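Local structure of GTP-binding protein REM 1 (Homo sapiens, 2NZJ) at residues Y5-L10 / G78-I83. The protein binds GDP and magnesium as a Ras-family small GTPase related to Rad and Gem, and probably switches between GDP- and GTP-bound states in signalling. Sequence-based numbering, arbitrary orientation.
Sequences YRVVLL and GSAYVI
Val7 to Leu10 pair with Ala80 to Ile83 as parallel strands, axes 4.7 Å apart and 22° from parallel, with nearly straight hydrogen bonds from Val8 N to Ala80 O, Val82 N to Val8 O and Leu10 N to Val82 O. Just before strand 80-86, Arg6 O accepts hydrogen bonds from two amides, Ser79 N at 2.7 Å and, more loosely, Ala80 N at 3.3 Å. Ser79 OG, turned beside its own backbone N (chi1 -50°), accepts a hydrogen bond from Arg6 N at 3.1 Å, just ahead of the backbone ladder, which begins at Val7 and Ala80. On the face of Val8 and Tyr81, the phenol lies alongside the valine, its CE2 3.5 Å from Val8 CB, while Leu10 CD1 reaches CD2 of the same ring at 4.0 Å. Helix 90-105 packs here through Leu103. On the other face, that of Val7, Leu9, Ala80 and Val82, Leu9 CD2 lies 3.6 Å from Val82 CB, and Val7 CG1 meets Val82 CG2; helix 156-171 rests on Val7 and Ala80. These are the first and fourth strands of the 2-3-1-4-5-6 sheet of the Ras-like P-loop fold, in which strand 4-10 leads into the probable Walker A loop beside GDP.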
loop_
_atom_site.group_PDB
_atom_site.type_symbol
_atom_site.label_atom_id
_atom_site.label_comp_id
_atom_site.label_asym_id
_atom_site.label_seq_id
_atom_site.Cartn_x
_atom_site.Cartn_y
_atom_site.Cartn_z
ATOM N N TYR A 5 -9.777 -4.796 -8.933
ATOM C CA TYR A 5 -9.862 -4.065 -7.680
ATOM C C TYR A 5 -9.042 -2.762 -7.712
ATOM O O TYR A 5 -7.977 -2.701 -8.306
ATOM C CB TYR A 5 -9.338 -4.936 -6.549
ATOM C CG TYR A 5 -10.025 -6.263 -6.377
ATOM C CD1 TYR A 5 -9.323 -7.455 -6.551
ATOM C CD2 TYR A 5 -11.365 -6.335 -5.986
ATOM C CE1 TYR A 5 -9.942 -8.696 -6.358
ATOM C CE2 TYR A 5 -12.006 -7.559 -5.799
ATOM C CZ TYR A 5 -11.284 -8.742 -5.978
ATOM O OH TYR A 5 -11.897 -9.971 -5.789
ATOM N N ARG A 6 -9.554 -1.741 -7.034
ATOM C CA ARG A 6 -8.890 -0.444 -6.916
ATOM C C ARG A 6 -8.132 -0.431 -5.589
ATOM O O ARG A 6 -8.723 -0.607 -4.515
ATOM C CB ARG A 6 -9.930 0.692 -6.979
ATOM C CG ARG A 6 -9.396 2.103 -6.871
ATOM C CD ARG A 6 -10.547 3.121 -6.918
ATOM N NE ARG A 6 -10.083 4.510 -6.724
ATOM C CZ ARG A 6 -9.694 5.358 -7.689
ATOM N NH1 ARG A 6 -9.674 4.996 -8.963
ATOM N NH2 ARG A 6 -9.279 6.591 -7.381
ATOM N N VAL A 7 -6.819 -0.271 -5.679
ATOM C CA VAL A 7 -5.939 -0.261 -4.525
ATOM C C VAL A 7 -5.360 1.130 -4.379
ATOM O O VAL A 7 -4.711 1.639 -5.294
ATOM C CB VAL A 7 -4.742 -1.230 -4.691
ATOM C CG1 VAL A 7 -3.797 -1.133 -3.468
ATOM C CG2 VAL A 7 -5.231 -2.661 -4.899
ATOM N N VAL A 8 -5.565 1.741 -3.223
ATOM C CA VAL A 8 -5.155 3.120 -3.040
ATOM C C VAL A 8 -3.903 3.198 -2.144
ATOM O O VAL A 8 -3.910 2.629 -1.050
ATOM C CB VAL A 8 -6.335 3.964 -2.503
ATOM C CG1 VAL A 8 -6.053 5.413 -2.646
ATOM C CG2 VAL A 8 -7.614 3.636 -3.265
ATOM N N LEU A 9 -2.838 3.873 -2.635
ATOM C CA LEU A 9 -1.574 4.096 -1.860
ATOM C C LEU A 9 -1.616 5.397 -1.054
ATOM O O LEU A 9 -1.723 6.473 -1.619
ATOM C CB LEU A 9 -0.329 4.154 -2.763
ATOM C CG LEU A 9 0.215 2.867 -3.383
ATOM C CD1 LEU A 9 1.297 3.177 -4.408
ATOM C CD2 LEU A 9 0.748 1.931 -2.314
ATOM N N LEU A 10 -1.494 5.294 0.264
ATOM C CA LEU A 10 -1.469 6.450 1.144
ATOM C C LEU A 10 -0.134 6.537 1.903
ATOM O O LEU A 10 0.549 5.535 2.096
ATOM C CB LEU A 10 -2.590 6.364 2.179
ATOM C CG LEU A 10 -4.032 6.288 1.705
ATOM C CD1 LEU A 10 -4.925 5.900 2.878
ATOM C CD2 LEU A 10 -4.487 7.593 1.050
ATOM N N GLY A 78 -11.917 2.836 -2.336
ATOM C CA GLY A 78 -10.895 1.824 -2.484
ATOM C C GLY A 78 -11.393 0.427 -2.135
ATOM O O GLY A 78 -12.176 0.248 -1.197
ATOM N N SER A 79 -10.942 -0.563 -2.904
ATOM C CA SER A 79 -11.156 -1.968 -2.560
ATOM C C SER A 79 -10.184 -2.387 -1.474
ATOM O O SER A 79 -10.484 -3.265 -0.679
ATOM C CB SER A 79 -10.960 -2.857 -3.787
ATOM O OG SER A 79 -11.701 -2.370 -4.887
ATOM N N ALA A 80 -9.017 -1.758 -1.469
ATOM C CA ALA A 80 -7.969 -1.983 -0.466
ATOM C C ALA A 80 -7.121 -0.726 -0.330
ATOM O O ALA A 80 -7.008 0.062 -1.276
ATOM C CB ALA A 80 -7.089 -3.163 -0.871
ATOM N N TYR A 81 -6.524 -0.537 0.841
ATOM C CA TYR A 81 -5.644 0.599 1.077
ATOM C C TYR A 81 -4.286 0.124 1.561
ATOM O O TYR A 81 -4.214 -0.719 2.463
ATOM C CB TYR A 81 -6.276 1.529 2.104
ATOM C CG TYR A 81 -7.480 2.239 1.562
ATOM C CD1 TYR A 81 -8.763 1.736 1.746
ATOM C CD2 TYR A 81 -7.331 3.415 0.840
ATOM C CE1 TYR A 81 -9.855 2.398 1.232
ATOM C CE2 TYR A 81 -8.401 4.064 0.321
ATOM C CZ TYR A 81 -9.654 3.570 0.519
ATOM O OH TYR A 81 -10.691 4.274 -0.018
ATOM N N VAL A 82 -3.228 0.660 0.944
ATOM C CA VAL A 82 -1.844 0.423 1.369
ATOM C C VAL A 82 -1.277 1.714 1.969
ATOM O O VAL A 82 -0.997 2.665 1.254
ATOM C CB VAL A 82 -0.964 -0.070 0.210
ATOM C CG1 VAL A 82 0.464 -0.277 0.643
ATOM C CG2 VAL A 82 -1.521 -1.337 -0.308
ATOM N N ILE A 83 -1.140 1.732 3.292
ATOM C CA ILE A 83 -0.573 2.863 4.021
ATOM C C ILE A 83 0.918 2.631 4.183
ATOM O O ILE A 83 1.326 1.751 4.929
ATOM C CB ILE A 83 -1.169 2.991 5.447
ATOM C CG1 ILE A 83 -2.654 3.335 5.401
ATOM C CG2 ILE A 83 -0.426 4.039 6.258
ATOM C CD1 ILE A 83 -3.398 3.082 6.725
#